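Local coordinates for DNA primase (Aquifex aeolicus, PDB 2AU3), which synthesises the short RNA primers on single-stranded DNA from which DNA polymerase starts during replication, at residues A[5-10]-A[101-106]; A[78-83]-A[161-166]; A[310-315]-A[350-355]; A[386-391]-A[396-401]. One frame throughout, in Å; residues are numbered along the deposited sequence.

Contact 1: residues A[5-10]-A[101-106]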
# COMPACT_ATOMS: atom_id res chain seq x y z
N SER A 5 8.31 -26.51 5.50
CA SER A 5 7.14 -26.85 4.66
C SER A 5 7.46 -27.13 3.19
O SER A 5 8.24 -26.42 2.57
CB SER A 5 6.04 -25.79 4.80
OG SER A 5 6.11 -24.79 3.79
N ASP A 6 6.83 -28.17 2.63
CA ASP A 6 7.08 -28.59 1.25
C ASP A 6 6.96 -27.44 0.26
O ASP A 6 7.77 -27.32 -0.67
CB ASP A 6 6.10 -29.69 0.83
CG ASP A 6 6.28 -30.98 1.60
OD1 ASP A 6 7.29 -31.10 2.32
OD2 ASP A 6 5.46 -31.94 1.53
N ILE A 7 5.93 -26.62 0.46
CA ILE A 7 5.61 -25.55 -0.46
C ILE A 7 6.64 -24.42 -0.43
O ILE A 7 6.99 -23.87 -1.47
CB ILE A 7 4.16 -25.02 -0.20
CG1 ILE A 7 3.70 -24.15 -1.36
CG2 ILE A 7 4.09 -24.27 1.11
CD1 ILE A 7 3.40 -24.97 -2.58
N ASP A 8 7.11 -24.07 0.76
CA ASP A 8 8.15 -23.06 0.89
C ASP A 8 9.46 -23.60 0.26
O ASP A 8 10.14 -22.90 -0.50
CB ASP A 8 8.35 -22.72 2.37
CG ASP A 8 9.42 -21.66 2.60
OD1 ASP A 8 9.40 -20.58 1.94
OD2 ASP A 8 10.32 -21.82 3.45
N GLU A 9 9.78 -24.85 0.57
CA GLU A 9 10.94 -25.51 -0.01
C GLU A 9 10.82 -25.60 -1.53
O GLU A 9 11.79 -25.38 -2.25
CB GLU A 9 11.11 -26.91 0.61
CG GLU A 9 11.54 -26.89 2.08
CD GLU A 9 12.86 -26.12 2.32
OE1 GLU A 9 13.87 -26.37 1.59
OE2 GLU A 9 12.90 -25.31 3.27
N LEU A 10 9.63 -25.88 -2.03
CA LEU A 10 9.41 -25.88 -3.47
C LEU A 10 9.67 -24.50 -4.04
O LEU A 10 10.38 -24.36 -5.03
CB LEU A 10 8.00 -26.33 -3.83
CG LEU A 10 7.64 -26.28 -5.32
CD1 LEU A 10 8.64 -27.07 -6.18
CD2 LEU A 10 6.20 -26.75 -5.57
N LYS A 101 -3.25 -24.68 6.56
CA LYS A 101 -4.32 -23.70 6.35
C LYS A 101 -3.72 -22.32 6.16
O LYS A 101 -4.12 -21.55 5.30
CB LYS A 101 -5.26 -23.69 7.54
CG LYS A 101 -6.33 -22.61 7.49
CD LYS A 101 -7.70 -23.19 7.85
CE LYS A 101 -8.12 -22.80 9.24
NZ LYS A 101 -9.09 -23.77 9.86
N ASP A 102 -2.74 -22.04 7.01
CA ASP A 102 -1.97 -20.82 6.99
C ASP A 102 -1.51 -20.44 5.57
O ASP A 102 -1.78 -19.33 5.11
CB ASP A 102 -0.78 -21.02 7.92
CG ASP A 102 -0.00 -19.76 8.15
OD1 ASP A 102 -0.62 -18.68 8.12
OD2 ASP A 102 1.22 -19.78 8.39
N GLU A 103 -0.82 -21.35 4.90
CA GLU A 103 -0.45 -21.21 3.50
C GLU A 103 -1.66 -20.95 2.58
O GLU A 103 -1.59 -20.15 1.65
CB GLU A 103 0.25 -22.48 3.02
CG GLU A 103 1.46 -22.27 2.14
CD GLU A 103 2.53 -21.41 2.79
OE1 GLU A 103 3.21 -21.90 3.72
OE2 GLU A 103 2.69 -20.25 2.36
N LYS A 104 -2.76 -21.66 2.85
CA LYS A 104 -3.95 -21.56 2.02
C LYS A 104 -4.60 -20.20 2.14
O LYS A 104 -5.16 -19.70 1.17
CB LYS A 104 -4.98 -22.65 2.35
CG LYS A 104 -4.56 -24.09 2.03
CD LYS A 104 -5.68 -25.08 2.45
CE LYS A 104 -6.62 -24.48 3.55
NZ LYS A 104 -7.67 -25.40 4.11
N VAL A 105 -4.58 -19.63 3.34
CA VAL A 105 -5.10 -18.27 3.57
C VAL A 105 -4.46 -17.26 2.57
O VAL A 105 -5.16 -16.57 1.83
CB VAL A 105 -4.92 -17.87 5.06
CG1 VAL A 105 -5.18 -16.36 5.30
CG2 VAL A 105 -5.87 -18.70 5.93
N TYR A 106 -3.13 -17.26 2.50
CA TYR A 106 -2.43 -16.33 1.62
C TYR A 106 -2.73 -16.62 0.17
O TYR A 106 -2.87 -15.70 -0.63
CB TYR A 106 -0.90 -16.38 1.88
CG TYR A 106 -0.53 -15.74 3.20
CD1 TYR A 106 -0.46 -14.33 3.32
CD2 TYR A 106 -0.29 -16.51 4.33
CE1 TYR A 106 -0.13 -13.72 4.53
CE2 TYR A 106 0.02 -15.91 5.57
CZ TYR A 106 0.10 -14.51 5.66
OH TYR A 106 0.40 -13.91 6.87
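Ile7 and Glu103 face each other from two helices whose backbones stay well apart, their CA atoms 8.4 Å from one another, so that side chains alone span the gap. The touching is done by one methyl of the isoleucine: Glu103 runs past it, with Glu103 CG 3.5 Å and Glu103 OE1 3.6 Å from Ile7 CG2. Glu103 folds over this methyl because its chain is bent at the second torsion (chi2 57°), which turns the carboxylate back across the isoleucine. The polar end is tied to the helix it has reached, since Glu103 OE2 forms a salt bridge with Arg11. Helix 6-13 belongs to the N-terminal CHC2-type zinc-binding domain, and helix 101-122 leads from that domain toward the catalytic core; the contact thus lies near their junction, away from the zinc site. Ser5 stands at the N-cap of helix 6-13, where its OG accepts from Asp8 N at 3.3 Å, with a fairly straight N-H...O angle of 160°. With an alanine at Ser5 the Asp8 N-H would probably lose its capping acceptor and the first turn would be held less firmly. Ser5 OG also sits 4.1 Å from Glu103 OE1, near but not bonded. Behind the contact, Ile7 also packs on Phe80 and Ala83 of helix 79-90 and on Ile68 of helix 67-75.

Contact 2: residues A[78-83]-A[161-166]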
# COMPACT_ATOMS: atom_id res chain seq x y z
N SER A 78 -5.63 -25.19 -10.13
CA SER A 78 -5.47 -24.46 -8.89
C SER A 78 -3.99 -24.21 -8.59
O SER A 78 -3.09 -24.92 -9.08
CB SER A 78 -6.10 -25.24 -7.74
OG SER A 78 -5.23 -26.27 -7.33
N TYR A 79 -3.74 -23.21 -7.78
CA TYR A 79 -2.39 -22.91 -7.35
C TYR A 79 -1.68 -24.19 -6.86
O TYR A 79 -0.56 -24.51 -7.31
CB TYR A 79 -2.43 -21.83 -6.27
CG TYR A 79 -1.07 -21.35 -5.85
CD1 TYR A 79 -0.46 -20.28 -6.50
CD2 TYR A 79 -0.40 -21.97 -4.81
CE1 TYR A 79 0.81 -19.84 -6.11
CE2 TYR A 79 0.87 -21.56 -4.43
CZ TYR A 79 1.46 -20.49 -5.08
OH TYR A 79 2.72 -20.09 -4.67
N PHE A 80 -2.32 -24.92 -5.96
CA PHE A 80 -1.70 -26.13 -5.39
C PHE A 80 -1.62 -27.34 -6.33
O PHE A 80 -0.66 -28.13 -6.26
CB PHE A 80 -2.35 -26.48 -4.06
CG PHE A 80 -2.08 -25.48 -2.97
CD1 PHE A 80 -0.77 -25.20 -2.57
CD2 PHE A 80 -3.13 -24.81 -2.35
CE1 PHE A 80 -0.51 -24.26 -1.57
CE2 PHE A 80 -2.87 -23.86 -1.35
CZ PHE A 80 -1.56 -23.61 -0.95
N GLU A 81 -2.59 -27.44 -7.24
CA GLU A 81 -2.43 -28.33 -8.39
C GLU A 81 -1.17 -27.99 -9.22
O GLU A 81 -0.41 -28.88 -9.61
CB GLU A 81 -3.70 -28.30 -9.28
CG GLU A 81 -4.87 -29.11 -8.72
CD GLU A 81 -6.14 -29.00 -9.56
OE1 GLU A 81 -6.52 -27.89 -10.00
OE2 GLU A 81 -6.81 -30.05 -9.76
N ALA A 82 -0.97 -26.71 -9.50
CA ALA A 82 0.23 -26.26 -10.22
C ALA A 82 1.48 -26.54 -9.40
O ALA A 82 2.52 -26.93 -9.96
CB ALA A 82 0.14 -24.75 -10.52
N ALA A 83 1.38 -26.31 -8.10
CA ALA A 83 2.47 -26.65 -7.18
C ALA A 83 2.89 -28.13 -7.30
O ALA A 83 4.08 -28.45 -7.35
CB ALA A 83 2.09 -26.30 -5.77
N ASN A 161 -11.42 -23.84 -6.10
CA ASN A 161 -9.99 -23.82 -5.82
C ASN A 161 -9.67 -24.41 -4.46
O ASN A 161 -8.50 -24.50 -4.07
CB ASN A 161 -9.46 -22.38 -5.92
CG ASN A 161 -9.23 -21.94 -7.35
OD1 ASN A 161 -8.16 -22.18 -7.93
ND2 ASN A 161 -10.23 -21.31 -7.94
N ASP A 162 -10.72 -24.80 -3.75
CA ASP A 162 -10.61 -25.48 -2.46
C ASP A 162 -10.02 -24.54 -1.41
O ASP A 162 -9.22 -24.94 -0.56
CB ASP A 162 -9.78 -26.78 -2.60
CG ASP A 162 -9.76 -27.59 -1.33
OD1 ASP A 162 -10.75 -27.50 -0.56
OD2 ASP A 162 -8.78 -28.31 -0.99
N LEU A 163 -10.45 -23.28 -1.47
CA LEU A 163 -9.85 -22.21 -0.68
C LEU A 163 -10.87 -21.54 0.24
O LEU A 163 -10.53 -20.59 0.93
CB LEU A 163 -9.23 -21.17 -1.61
CG LEU A 163 -8.00 -21.58 -2.44
CD1 LEU A 163 -7.58 -20.45 -3.41
CD2 LEU A 163 -6.86 -21.94 -1.53
N LEU A 164 -12.11 -22.02 0.25
CA LEU A 164 -13.19 -21.35 1.00
C LEU A 164 -12.92 -21.33 2.51
O LEU A 164 -13.02 -20.31 3.18
CB LEU A 164 -14.52 -22.01 0.73
CG LEU A 164 -15.73 -21.40 1.44
CD1 LEU A 164 -15.83 -19.87 1.16
CD2 LEU A 164 -17.01 -22.11 1.01
N GLU A 165 -12.59 -22.49 3.03
CA GLU A 165 -12.38 -22.63 4.47
C GLU A 165 -11.18 -21.79 4.93
O GLU A 165 -11.26 -21.07 5.93
CB GLU A 165 -12.20 -24.11 4.84
CG GLU A 165 -13.42 -24.96 4.55
CD GLU A 165 -13.50 -25.46 3.11
OE1 GLU A 165 -12.60 -25.14 2.29
OE2 GLU A 165 -14.49 -26.17 2.79
N ALA A 166 -10.08 -21.82 4.18
CA ALA A 166 -8.98 -20.90 4.46
C ALA A 166 -9.43 -19.45 4.40
O ALA A 166 -9.08 -18.66 5.28
CB ALA A 166 -7.85 -21.13 3.51
O HOH W 1 -5.81 -21.73 -6.69
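Asn161 brings its carboxamide oxygen against the start of helix 79-90, where OD1 lies 3.7 Å from Ser78 CB and equally near Ser78 CA. The polar link between the two sides is made by a water molecule: it accepts from Tyr79 N at 2.8 Å and donates to Asn161 OD1 at 2.7 Å, so a backbone N-H of the first helical turn is satisfied through solvent rather than by a helix carbonyl. A looser apolar touch flanks this bridge, with Leu163 CD2 approaching the edge of the Phe80 ring, close to its plane, 4.4 Å from CE2. The next shell fixes these groups. With Asn161 CG anti to its own carbonyl carbon (chi1 -79°) and ND2 held by Val157 O one turn back in helix 151-161, OD1 is turned toward Ser78 and the water. That helix ends in a Schellman motif: Asp162 takes a positive phi of 67° and redirects the chain, so that Leu163 can face Phe80 from the N-cap of helix 164-168. Over one face of the Phe80 ring sits Tyr79, its CD2 3.9 Å above the plane toward the rim, while Tyr79 OH bonds to Asp66 and Arg11. Ser78 itself is pinned from two directions, as Glu81 N donates to Ser78 OG at 2.9 Å and Ser78 N donates to the anti lone pair of Glu81 OE1 at 2.8 Å, nearly straight at 176°. This reciprocal pairing is a capping box, here at the start of a zinc-binding-domain helix where it meets the N-terminal part of the catalytic core.

Contact 3: residues A[310-315]-A[350-355]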
# COMPACT_ATOMS: atom_id res chain seq x y z
N LEU A 310 4.13 11.22 16.60
CA LEU A 310 4.42 9.80 16.34
C LEU A 310 5.64 9.67 15.43
O LEU A 310 6.48 8.79 15.65
CB LEU A 310 3.24 9.06 15.71
CG LEU A 310 1.84 9.35 16.27
CD1 LEU A 310 0.82 8.58 15.44
CD2 LEU A 310 1.73 9.00 17.74
N LEU A 311 5.74 10.54 14.44
CA LEU A 311 6.89 10.54 13.53
C LEU A 311 8.18 10.96 14.27
O LEU A 311 9.23 10.30 14.13
CB LEU A 311 6.62 11.41 12.29
CG LEU A 311 5.47 10.88 11.41
CD1 LEU A 311 5.11 11.88 10.36
CD2 LEU A 311 5.87 9.55 10.75
N LEU A 312 8.09 12.05 15.04
CA LEU A 312 9.22 12.50 15.85
C LEU A 312 9.73 11.38 16.78
O LEU A 312 10.93 11.12 16.81
CB LEU A 312 8.91 13.80 16.61
CG LEU A 312 8.63 15.02 15.73
CD1 LEU A 312 8.16 16.22 16.58
CD2 LEU A 312 9.85 15.40 14.86
N SER A 313 8.82 10.70 17.47
CA SER A 313 9.19 9.63 18.40
C SER A 313 9.95 8.51 17.69
O SER A 313 10.85 7.89 18.28
CB SER A 313 7.96 9.04 19.09
OG SER A 313 7.24 10.06 19.74
N ALA A 314 9.57 8.25 16.44
CA ALA A 314 10.21 7.20 15.66
C ALA A 314 11.52 7.70 15.06
O ALA A 314 12.20 6.94 14.39
CB ALA A 314 9.28 6.70 14.58
N GLY A 315 11.86 8.96 15.31
CA GLY A 315 13.17 9.50 14.92
C GLY A 315 13.22 10.01 13.49
O GLY A 315 14.27 10.04 12.84
N GLU A 350 11.42 22.25 7.07
CA GLU A 350 11.42 21.32 8.21
C GLU A 350 10.67 21.91 9.41
O GLU A 350 10.68 23.12 9.61
CB GLU A 350 12.86 20.95 8.58
CG GLU A 350 12.98 19.85 9.62
CD GLU A 350 13.05 20.39 11.04
OE1 GLU A 350 13.59 21.50 11.22
OE2 GLU A 350 12.55 19.73 11.97
N LEU A 351 10.00 21.05 10.17
CA LEU A 351 9.15 21.46 11.29
C LEU A 351 9.81 22.54 12.21
O LEU A 351 9.28 23.64 12.39
CB LEU A 351 8.78 20.23 12.13
CG LEU A 351 7.90 20.49 13.36
CD1 LEU A 351 6.52 20.93 12.90
CD2 LEU A 351 7.83 19.24 14.25
N PHE A 352 10.95 22.22 12.81
CA PHE A 352 11.52 23.08 13.85
C PHE A 352 12.14 24.34 13.26
O PHE A 352 12.06 25.42 13.84
CB PHE A 352 12.54 22.32 14.70
CG PHE A 352 11.91 21.28 15.59
CD1 PHE A 352 11.18 21.66 16.71
CD2 PHE A 352 12.01 19.91 15.28
CE1 PHE A 352 10.56 20.69 17.54
CE2 PHE A 352 11.41 18.93 16.12
CZ PHE A 352 10.69 19.32 17.23
N GLU A 353 12.72 24.19 12.07
CA GLU A 353 13.29 25.31 11.36
C GLU A 353 12.17 26.28 11.00
O GLU A 353 12.32 27.49 11.17
CB GLU A 353 14.04 24.80 10.14
CG GLU A 353 14.34 25.80 9.05
CD GLU A 353 15.10 25.13 7.91
OE1 GLU A 353 15.85 24.16 8.20
OE2 GLU A 353 14.90 25.52 6.73
N THR A 354 11.02 25.75 10.59
CA THR A 354 9.84 26.57 10.32
C THR A 354 9.23 27.24 11.58
O THR A 354 8.85 28.42 11.54
CB THR A 354 8.77 25.76 9.53
OG1 THR A 354 9.38 25.22 8.36
CG2 THR A 354 7.69 26.67 8.96
N LEU A 355 9.13 26.51 12.69
CA LEU A 355 8.75 27.15 13.96
C LEU A 355 9.69 28.29 14.34
O LEU A 355 9.24 29.38 14.66
CB LEU A 355 8.70 26.13 15.11
CG LEU A 355 7.40 25.32 15.09
CD1 LEU A 355 7.58 24.05 15.90
CD2 LEU A 355 6.21 26.15 15.63
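Leu312 meets Leu351 and Phe352 where the Toprim fold joins the helical domain that follows it: helix 298-313, which packs beside strand 317-321 of the Toprim sheet, ends against the beginning of helix 351-358. The side chain of Leu312 makes the whole approach from its side. Its CB points toward the opposite segment, and CG stands anti to the carbonyl carbon (chi1 -63°), which extends the branch point to 4.5 Å from Leu351 CD2. There the two methyls divide the work. CD1 settles between the neighbours, 3.8 Å from Leu351 CD2 and 4.1 Å from Phe352 CZ, whereas CD2 has Phe352 CE2 as its nearest partner, 4.1 Å away, approaching the ring obliquely. The phenylalanine comes from the opposite direction to the leucine, and its ring is supported on one face by Leu351 CD2, 4.0 Å above the plane and displaced toward the rim. That one methyl of Leu351 therefore backs the aromatic ring and meets Leu312 as well. All three residues are buried, with Tyr373 and Ile377 among those closing in around them. Glu350, at the N-cap, steadies the helix start: its OE2 accepts from Phe352 N at 3.1 Å and its OE1 from Glu353 N. The backbone oxygen of Glu350 takes two donors, Thr354 N and Thr354 OG1, the hydroxyl at 2.8 Å and rising 46° out of the carbonyl plane.

Contact 4: residues A[386-391]-A[396-401]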
# COMPACT_ATOMS: atom_id res chain seq x y z
N LEU A 386 18.29 22.65 19.09
CA LEU A 386 17.04 23.29 18.70
C LEU A 386 16.58 24.24 19.79
O LEU A 386 16.21 25.38 19.51
CB LEU A 386 15.96 22.24 18.34
CG LEU A 386 16.22 21.48 17.03
CD1 LEU A 386 15.32 20.23 16.89
CD2 LEU A 386 16.10 22.38 15.79
N ALA A 387 16.65 23.80 21.05
CA ALA A 387 16.28 24.66 22.16
C ALA A 387 17.19 25.89 22.20
O ALA A 387 16.71 27.00 22.36
CB ALA A 387 16.34 23.90 23.49
N SER A 388 18.49 25.68 22.01
CA SER A 388 19.45 26.78 22.05
C SER A 388 19.14 27.84 21.01
O SER A 388 19.18 29.03 21.32
CB SER A 388 20.89 26.27 21.87
OG SER A 388 21.21 25.37 22.89
N GLU A 389 18.83 27.41 19.79
CA GLU A 389 18.55 28.32 18.68
C GLU A 389 17.33 29.20 18.98
O GLU A 389 17.37 30.42 18.77
CB GLU A 389 18.32 27.52 17.39
CG GLU A 389 18.70 28.24 16.10
CD GLU A 389 18.25 27.49 14.84
OE1 GLU A 389 18.24 26.24 14.84
OE2 GLU A 389 17.91 28.17 13.84
N PHE A 390 16.26 28.58 19.49
CA PHE A 390 15.03 29.28 19.84
C PHE A 390 15.27 30.26 21.01
O PHE A 390 14.79 31.39 20.98
CB PHE A 390 13.95 28.28 20.23
CG PHE A 390 12.55 28.80 20.10
CD1 PHE A 390 11.79 28.51 18.97
CD2 PHE A 390 11.96 29.54 21.12
CE1 PHE A 390 10.48 28.98 18.84
CE2 PHE A 390 10.64 30.00 21.01
CZ PHE A 390 9.90 29.72 19.87
N HIS A 391 16.00 29.80 22.03
CA HIS A 391 16.37 30.62 23.18
C HIS A 391 17.16 31.87 22.73
O HIS A 391 16.83 33.01 23.10
CB HIS A 391 17.19 29.78 24.16
CG HIS A 391 17.88 30.57 25.23
ND1 HIS A 391 17.21 31.06 26.34
CD2 HIS A 391 19.17 30.93 25.38
CE1 HIS A 391 18.07 31.70 27.11
NE2 HIS A 391 19.27 31.63 26.55
N VAL A 396 13.44 33.12 25.14
CA VAL A 396 12.65 32.27 26.01
C VAL A 396 13.60 31.38 26.81
O VAL A 396 14.48 30.75 26.23
CB VAL A 396 11.62 31.44 25.20
CG1 VAL A 396 10.74 30.60 26.13
CG2 VAL A 396 10.76 32.37 24.37
N PRO A 397 13.46 31.38 28.14
CA PRO A 397 14.41 30.66 29.02
C PRO A 397 14.50 29.17 28.68
O PRO A 397 13.49 28.54 28.39
CB PRO A 397 13.82 30.88 30.42
CG PRO A 397 13.02 32.15 30.31
CD PRO A 397 12.42 32.09 28.92
N MET A 398 15.72 28.65 28.70
CA MET A 398 15.97 27.25 28.39
C MET A 398 15.09 26.28 29.20
O MET A 398 14.72 25.20 28.71
CB MET A 398 17.47 26.94 28.59
CG MET A 398 18.36 27.42 27.44
SD MET A 398 17.93 26.68 25.82
CE MET A 398 18.28 24.96 26.15
N GLU A 399 14.75 26.69 30.41
CA GLU A 399 13.96 25.86 31.31
C GLU A 399 12.46 25.84 30.94
O GLU A 399 11.75 24.88 31.28
CB GLU A 399 14.19 26.24 32.79
CG GLU A 399 14.70 27.67 33.05
CD GLU A 399 16.16 27.90 32.66
OE1 GLU A 399 17.06 27.25 33.25
OE2 GLU A 399 16.41 28.74 31.77
N ILE A 400 12.00 26.86 30.24
CA ILE A 400 10.65 26.86 29.66
C ILE A 400 10.59 25.90 28.45
O ILE A 400 9.70 25.06 28.35
CB ILE A 400 10.22 28.30 29.21
CG1 ILE A 400 10.11 29.27 30.40
CG2 ILE A 400 8.93 28.26 28.36
CD1 ILE A 400 9.28 28.76 31.59
N LEU A 401 11.56 26.05 27.55
CA LEU A 401 11.67 25.24 26.36
C LEU A 401 11.89 23.74 26.63
O LEU A 401 11.40 22.90 25.88
CB LEU A 401 12.78 25.77 25.44
CG LEU A 401 12.67 27.23 24.99
CD1 LEU A 401 13.90 27.61 24.17
CD2 LEU A 401 11.37 27.47 24.20
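Leu401 and Met398 are the bumps here, and the flank of helix 380-394 supplies the hollows. Leu401 CD1 sinks into the groove beside Ala387 O, 3.4 Å away, with His391 N next to it, while Leu401 CD2 leans on Phe390 CD2 at 3.8 Å. Met398, bent at both chi2 and chi3, curls along the helix: its CG lies over one face of the His391 ring as a CH-pi contact, 4.0 Å from the centroid, its SD presses on His391 CB, and its CE fits tightly against Ala387 CB at 3.5 Å. The interlocking closes a short turn between successive helices of the DnaG helical domain, the small single-turn helix 398-401 folding back onto the one before it. The turn is stitched by His391 ND1, which donates to Val396 O at 2.7 Å; the oxygen lies in the ring plane, although the N-H comes in 46° above the carbonyl plane. An alanine at His391 would probably leave Val396 O without this donor and take away the flat surface under Met398 CG. Beyond, Val396 CG2 abuts the edge of the Phe390 ring, near its plane, 4.1 Å from CE2, and that ring is stacked in turn on Phe370 of helix 363-374.

From the N terminus, contact 1 closes a loop of 90 residues that contains the zinc ribbon, bringing helix 101-122 back to helix 6-13. Contact 2 opens inside that loop and closes beyond it, so the two cross; they also touch, as where Ile7 CD1 packs on Ala83 CB, and together they tie the zinc-binding domain to the start of the catalytic core. Contact 3 follows in series on the opposite side of the chain's centre, its centre about 42 Å from that of contact 1, closing a loop of 34 residues and joining Toprim to the helical domain. Contact 4 closes a short turn within that domain and meets contact 3 through Phe352 and Leu386.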